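Local coordinates for DNA repair protein RAD14 (Saccharomyces cerevisiae, PDB 5A3D) that binds damaged, kinked DNA in nucleotide excision repair and is required for the incision step, at residues Tyr49-His63 with Leu80-Trp94. Numbering follows the deposited sequence.
With nucleotides of chain C; nucleotides of chain D.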
# COMPACT_ATOMS: atom_id res chain seq x y z
N TYR B 49 3.52 -3.28 20.13
CA TYR B 49 3.38 -1.85 20.32
C TYR B 49 2.30 -1.18 19.46
O TYR B 49 2.17 0.06 19.46
CB TYR B 49 4.74 -1.16 20.10
CG TYR B 49 5.73 -1.53 21.18
CD1 TYR B 49 5.65 -0.98 22.44
CD2 TYR B 49 6.75 -2.42 20.92
CE1 TYR B 49 6.58 -1.31 23.42
CE2 TYR B 49 7.64 -2.80 21.92
CZ TYR B 49 7.59 -2.22 23.14
OH TYR B 49 8.50 -2.55 24.16
N PHE B 50 1.62 -2.00 18.69
CA PHE B 50 0.58 -1.58 17.77
C PHE B 50 1.06 -0.53 16.79
O PHE B 50 0.34 0.42 16.47
CB PHE B 50 -0.65 -1.18 18.56
CG PHE B 50 -1.06 -2.22 19.56
CD1 PHE B 50 -1.42 -3.50 19.17
CD2 PHE B 50 -1.05 -1.93 20.91
CE1 PHE B 50 -1.78 -4.46 20.09
CE2 PHE B 50 -1.41 -2.89 21.86
CZ PHE B 50 -1.75 -4.18 21.43
N LEU B 51 2.29 -0.69 16.28
CA LEU B 51 2.83 0.30 15.32
C LEU B 51 2.43 -0.19 13.98
O LEU B 51 2.33 -1.40 13.78
CB LEU B 51 4.38 0.50 15.43
CG LEU B 51 4.78 0.97 16.86
CD1 LEU B 51 6.28 1.30 16.87
CD2 LEU B 51 3.98 2.13 17.44
N THR B 52 2.26 0.73 13.03
CA THR B 52 1.85 0.34 11.63
C THR B 52 2.95 0.27 10.65
O THR B 52 4.06 0.73 10.91
CB THR B 52 0.89 1.39 11.07
OG1 THR B 52 1.60 2.61 10.89
CG2 THR B 52 -0.20 1.60 12.01
N ASP B 53 2.66 -0.29 9.48
CA ASP B 53 3.65 -0.27 8.42
C ASP B 53 4.16 1.09 8.07
O ASP B 53 5.38 1.21 7.97
CB ASP B 53 3.23 -1.03 7.13
CG ASP B 53 3.34 -2.48 7.26
OD1 ASP B 53 4.28 -2.98 7.89
OD2 ASP B 53 2.44 -3.18 6.72
N PRO B 54 3.29 2.12 7.91
CA PRO B 54 3.82 3.45 7.58
C PRO B 54 4.80 4.01 8.61
O PRO B 54 5.81 4.59 8.25
CB PRO B 54 2.58 4.30 7.42
CG PRO B 54 1.56 3.32 6.97
CD PRO B 54 1.83 2.08 7.73
N GLU B 55 4.56 3.76 9.89
CA GLU B 55 5.50 4.16 10.93
C GLU B 55 6.84 3.42 10.87
O GLU B 55 7.95 4.01 10.84
CB GLU B 55 4.83 4.01 12.30
CG GLU B 55 3.64 4.97 12.49
CD GLU B 55 2.59 4.50 13.50
OE1 GLU B 55 2.69 3.40 14.04
OE2 GLU B 55 1.59 5.22 13.74
N LEU B 56 6.74 2.12 10.81
CA LEU B 56 7.96 1.29 10.90
C LEU B 56 8.74 1.39 9.63
O LEU B 56 9.93 1.14 9.65
CB LEU B 56 7.58 -0.16 11.13
CG LEU B 56 7.29 -0.78 12.45
CD1 LEU B 56 7.91 -0.15 13.68
CD2 LEU B 56 6.07 -1.64 12.66
N ASN B 57 8.08 1.77 8.53
CA ASN B 57 8.73 1.87 7.24
C ASN B 57 9.41 3.25 7.11
O ASN B 57 10.14 3.47 6.14
CB ASN B 57 7.78 1.70 6.07
CG ASN B 57 7.35 0.22 5.84
OD1 ASN B 57 8.07 -0.69 6.24
ND2 ASN B 57 6.19 -0.02 5.18
N ASP B 58 9.15 4.16 8.03
CA ASP B 58 9.66 5.52 7.93
C ASP B 58 11.13 5.49 8.42
O ASP B 58 11.42 5.38 9.56
CB ASP B 58 8.81 6.45 8.76
CG ASP B 58 9.17 7.93 8.61
OD1 ASP B 58 10.27 8.30 8.13
OD2 ASP B 58 8.29 8.72 8.98
N GLU B 59 12.04 5.49 7.50
CA GLU B 59 13.51 5.58 7.84
C GLU B 59 13.97 6.81 8.57
O GLU B 59 15.03 6.80 9.15
CB GLU B 59 14.36 5.49 6.60
CG GLU B 59 14.77 4.06 6.28
CD GLU B 59 15.11 3.94 4.82
OE1 GLU B 59 14.28 4.50 4.03
OE2 GLU B 59 16.22 3.38 4.51
N ASP B 60 13.21 7.89 8.54
CA ASP B 60 13.57 9.07 9.30
C ASP B 60 13.22 8.85 10.76
O ASP B 60 13.87 9.43 11.59
CB ASP B 60 12.98 10.36 8.70
CG ASP B 60 13.49 10.61 7.30
OD1 ASP B 60 14.66 10.25 7.05
OD2 ASP B 60 12.77 11.15 6.44
N LEU B 61 12.29 7.93 11.07
CA LEU B 61 11.76 7.70 12.44
C LEU B 61 12.44 6.59 13.33
O LEU B 61 12.44 6.66 14.58
CB LEU B 61 10.37 7.23 12.32
CG LEU B 61 9.48 7.51 13.51
CD1 LEU B 61 9.16 9.02 13.46
CD2 LEU B 61 8.18 6.71 13.37
N PHE B 62 12.93 5.57 12.69
CA PHE B 62 13.63 4.46 13.43
C PHE B 62 14.88 4.04 12.74
O PHE B 62 14.92 3.86 11.47
CB PHE B 62 12.76 3.21 13.51
CG PHE B 62 11.48 3.40 14.27
CD1 PHE B 62 11.48 3.66 15.61
CD2 PHE B 62 10.26 3.44 13.61
CE1 PHE B 62 10.27 3.85 16.28
CE2 PHE B 62 9.09 3.55 14.28
CZ PHE B 62 9.08 3.83 15.64
N HIS B 63 15.88 3.68 13.53
CA HIS B 63 17.04 3.00 12.95
C HIS B 63 16.60 1.59 12.78
O HIS B 63 15.62 1.15 13.43
CB HIS B 63 18.28 3.09 13.82
CG HIS B 63 18.83 4.47 13.97
ND1 HIS B 63 18.45 5.31 15.00
CD2 HIS B 63 19.76 5.14 13.26
CE1 HIS B 63 19.09 6.47 14.88
NE2 HIS B 63 19.88 6.39 13.83
N LEU B 80 14.93 -5.45 12.13
CA LEU B 80 15.15 -5.49 13.57
C LEU B 80 15.23 -4.02 14.05
O LEU B 80 16.00 -3.20 13.53
CB LEU B 80 16.35 -6.28 13.97
CG LEU B 80 16.36 -7.78 13.51
CD1 LEU B 80 17.69 -8.41 13.82
CD2 LEU B 80 15.25 -8.46 14.24
N PHE B 81 14.48 -3.76 15.05
CA PHE B 81 14.30 -2.40 15.67
C PHE B 81 14.75 -2.51 17.16
O PHE B 81 14.57 -3.59 17.76
CB PHE B 81 12.86 -1.95 15.60
CG PHE B 81 12.36 -1.81 14.22
CD1 PHE B 81 11.93 -2.93 13.53
CD2 PHE B 81 12.32 -0.56 13.59
CE1 PHE B 81 11.38 -2.79 12.25
CE2 PHE B 81 11.83 -0.47 12.27
CZ PHE B 81 11.36 -1.60 11.61
N VAL B 82 15.29 -1.42 17.69
CA VAL B 82 15.78 -1.44 19.12
C VAL B 82 14.59 -1.04 20.01
O VAL B 82 13.86 -0.04 19.77
CB VAL B 82 17.11 -0.66 19.41
CG1 VAL B 82 17.01 0.84 19.30
CG2 VAL B 82 17.69 -1.09 20.76
N ARG B 83 14.45 -1.83 21.07
CA ARG B 83 13.32 -1.66 21.93
C ARG B 83 13.18 -0.22 22.39
O ARG B 83 12.08 0.29 22.37
CB ARG B 83 13.27 -2.64 23.09
CG ARG B 83 12.00 -2.38 23.87
CD ARG B 83 11.80 -3.27 25.04
NE ARG B 83 11.85 -4.67 24.85
CZ ARG B 83 10.82 -5.39 24.44
NH1 ARG B 83 9.68 -4.77 24.12
NH2 ARG B 83 10.93 -6.72 24.35
N CYS B 84 14.27 0.43 22.81
CA CYS B 84 14.11 1.76 23.42
C CYS B 84 13.47 2.77 22.42
O CYS B 84 12.71 3.61 22.82
CB CYS B 84 15.42 2.26 24.01
SG CYS B 84 16.81 2.38 22.87
N GLU B 85 13.83 2.69 21.14
CA GLU B 85 13.22 3.56 20.08
C GLU B 85 11.74 3.29 19.84
O GLU B 85 10.87 4.18 19.84
CB GLU B 85 13.97 3.35 18.78
CG GLU B 85 15.27 4.07 18.76
CD GLU B 85 15.99 4.02 17.41
OE1 GLU B 85 15.39 3.63 16.38
OE2 GLU B 85 17.20 4.47 17.41
N VAL B 86 11.47 2.00 19.64
CA VAL B 86 10.11 1.46 19.45
C VAL B 86 9.17 1.90 20.61
O VAL B 86 8.07 2.37 20.37
CB VAL B 86 10.16 -0.10 19.32
CG1 VAL B 86 8.76 -0.62 19.12
CG2 VAL B 86 10.92 -0.43 18.05
N GLU B 87 9.61 1.68 21.82
CA GLU B 87 8.81 1.96 22.97
C GLU B 87 8.57 3.46 23.12
O GLU B 87 7.49 3.90 23.45
CB GLU B 87 9.52 1.38 24.20
CG GLU B 87 8.76 1.56 25.44
CD GLU B 87 9.49 0.86 26.58
OE1 GLU B 87 9.18 -0.37 26.75
OE2 GLU B 87 10.32 1.56 27.23
N ALA B 88 9.62 4.24 22.91
CA ALA B 88 9.54 5.70 23.07
C ALA B 88 8.50 6.26 22.13
O ALA B 88 7.72 7.12 22.50
CB ALA B 88 10.89 6.31 22.77
N PHE B 89 8.49 5.79 20.87
CA PHE B 89 7.47 6.18 19.88
C PHE B 89 6.05 5.70 20.25
O PHE B 89 5.08 6.44 20.12
CB PHE B 89 7.87 5.64 18.48
CG PHE B 89 6.91 6.08 17.40
CD1 PHE B 89 7.04 7.36 16.80
CD2 PHE B 89 5.77 5.32 17.12
CE1 PHE B 89 6.13 7.78 15.84
CE2 PHE B 89 4.85 5.76 16.18
CZ PHE B 89 5.03 6.99 15.55
N ALA B 90 5.95 4.44 20.65
CA ALA B 90 4.72 3.83 21.02
C ALA B 90 4.03 4.51 22.20
O ALA B 90 2.80 4.68 22.18
CB ALA B 90 4.97 2.38 21.34
N PHE B 91 4.83 4.89 23.19
CA PHE B 91 4.36 5.65 24.39
C PHE B 91 3.85 7.03 24.00
O PHE B 91 2.93 7.58 24.63
CB PHE B 91 5.50 5.79 25.45
CG PHE B 91 5.79 4.54 26.26
CD1 PHE B 91 5.14 3.35 26.02
CD2 PHE B 91 6.76 4.55 27.26
CE1 PHE B 91 5.44 2.19 26.74
CE2 PHE B 91 7.04 3.42 28.02
CZ PHE B 91 6.36 2.23 27.77
N LYS B 92 4.49 7.64 23.00
CA LYS B 92 4.00 8.92 22.47
C LYS B 92 2.66 8.73 21.72
O LYS B 92 1.72 9.53 21.84
CB LYS B 92 5.08 9.57 21.60
CG LYS B 92 4.62 10.60 20.58
CD LYS B 92 5.27 10.39 19.20
CE LYS B 92 4.43 9.54 18.21
NZ LYS B 92 3.32 10.26 17.47
N LYS B 93 2.56 7.67 20.93
CA LYS B 93 1.37 7.38 20.18
C LYS B 93 0.15 7.03 21.01
O LYS B 93 -0.99 7.31 20.62
CB LYS B 93 1.63 6.26 19.16
CG LYS B 93 0.43 5.61 18.50
CD LYS B 93 0.85 4.64 17.41
CE LYS B 93 -0.26 4.35 16.42
NZ LYS B 93 -0.05 3.23 15.49
N TRP B 94 0.38 6.36 22.13
CA TRP B 94 -0.69 5.73 22.81
C TRP B 94 -0.97 6.39 24.13
O TRP B 94 -2.04 6.19 24.65
CB TRP B 94 -0.42 4.24 23.05
CG TRP B 94 -0.42 3.42 21.78
CD1 TRP B 94 0.60 2.69 21.30
CD2 TRP B 94 -1.49 3.29 20.85
NE1 TRP B 94 0.24 2.07 20.13
CE2 TRP B 94 -1.04 2.44 19.82
CE3 TRP B 94 -2.78 3.81 20.78
CZ2 TRP B 94 -1.83 2.10 18.73
CZ3 TRP B 94 -3.56 3.48 19.71
CH2 TRP B 94 -3.09 2.63 18.69
P DA C 6 -0.62 4.89 4.35
OP1 DA C 6 0.83 5.17 4.43
OP2 DA C 6 -1.05 3.53 3.87
O5' DA C 6 -1.36 5.15 5.73
C5' DA C 6 -1.37 6.49 6.26
C4' DA C 6 -2.63 6.80 7.05
O4' DA C 6 -3.80 6.76 6.20
C3' DA C 6 -2.93 5.88 8.24
O3' DA C 6 -3.41 6.65 9.37
C2' DA C 6 -3.98 4.93 7.68
C1' DA C 6 -4.74 5.81 6.69
N9 DA C 6 -5.28 5.10 5.53
C8 DA C 6 -4.56 4.39 4.60
N7 DA C 6 -5.29 3.89 3.64
C5 DA C 6 -6.58 4.29 3.95
C6 DA C 6 -7.82 4.07 3.32
N6 DA C 6 -7.97 3.35 2.21
N1 DA C 6 -8.92 4.60 3.90
C2 DA C 6 -8.77 5.33 5.02
N3 DA C 6 -7.66 5.60 5.70
C4 DA C 6 -6.59 5.04 5.11
O5' DG D 1 13.59 -19.01 14.28
C5' DG D 1 14.08 -17.70 13.89
C4' DG D 1 13.50 -16.65 14.81
O4' DG D 1 14.32 -16.16 15.91
C3' DG D 1 12.62 -15.51 14.31
O3' DG D 1 11.22 -15.81 14.47
C2' DG D 1 13.08 -14.30 15.11
C1' DG D 1 14.31 -14.74 15.91
N9 DG D 1 15.56 -14.28 15.33
C8 DG D 1 16.20 -14.75 14.21
N7 DG D 1 17.29 -14.08 13.92
C5 DG D 1 17.36 -13.09 14.89
C6 DG D 1 18.32 -12.07 15.10
O6 DG D 1 19.33 -11.81 14.43
N1 DG D 1 18.01 -11.30 16.23
C2 DG D 1 16.92 -11.49 17.04
N2 DG D 1 16.80 -10.65 18.08
N3 DG D 1 16.00 -12.42 16.84
C4 DG D 1 16.29 -13.19 15.77
O HOH W 1 14.77 1.01 16.11
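Tyr49 sets its ring as a knob among Arg83, Val86, Glu87 and Ala90 of helix 83-94. With CG beside the backbone N (chi1 -67°), the ring slants from Ala90 toward Arg83, whose NH1 meets the OH in the guanidinium plane, at a separation too short to be trusted in detail. NE1 of Trp94 donates to Tyr49 O at 2.9 Å, tilted from the carbonyl plane. Phe50, with positive phi just past a helix end, rests its CB on Trp94 CZ2, and Phe50 O accepts from Lys93 NZ (3.0 Å) in the carbonyl plane. Leu51 pushes CD2 against the edge of the Phe89 ring. Thr52 and Glu55 form a capping box at the start of helix 53-56: Glu55 OE1 accepts from Thr52 N (2.9 Å), the return bond from Glu55 N to Thr52 OG1 is weak, and both Glu55 oxygens turn syn lone pairs to Lys93 NZ in a salt bridge. With an alanine here, Lys93 would probably lose its carboxylate mate and Thr52 N its side-chain acceptor. Pro54 CG lies 3.2 Å from OP1 of DA6 of chain C. Leu61 CD2 makes a CH-pi contact over a face of Phe89. Phe62 joins two offset edge-to-face pairs, its edge toward Phe89's face, its face toward Phe81's edge. His63 N and ND1 grip separate oxygens of Glu85, and a water joins His63 O, Glu85 OE1 and Val82 N. Leu80 CD1 packs on the base of DG1 of chain D, so the contact links DNA-facing parts of this XPA-family DNA-binding domain. Helix 42-49 packs against Leu56 and Val86, helix 96-113 against Phe50 and Trp94.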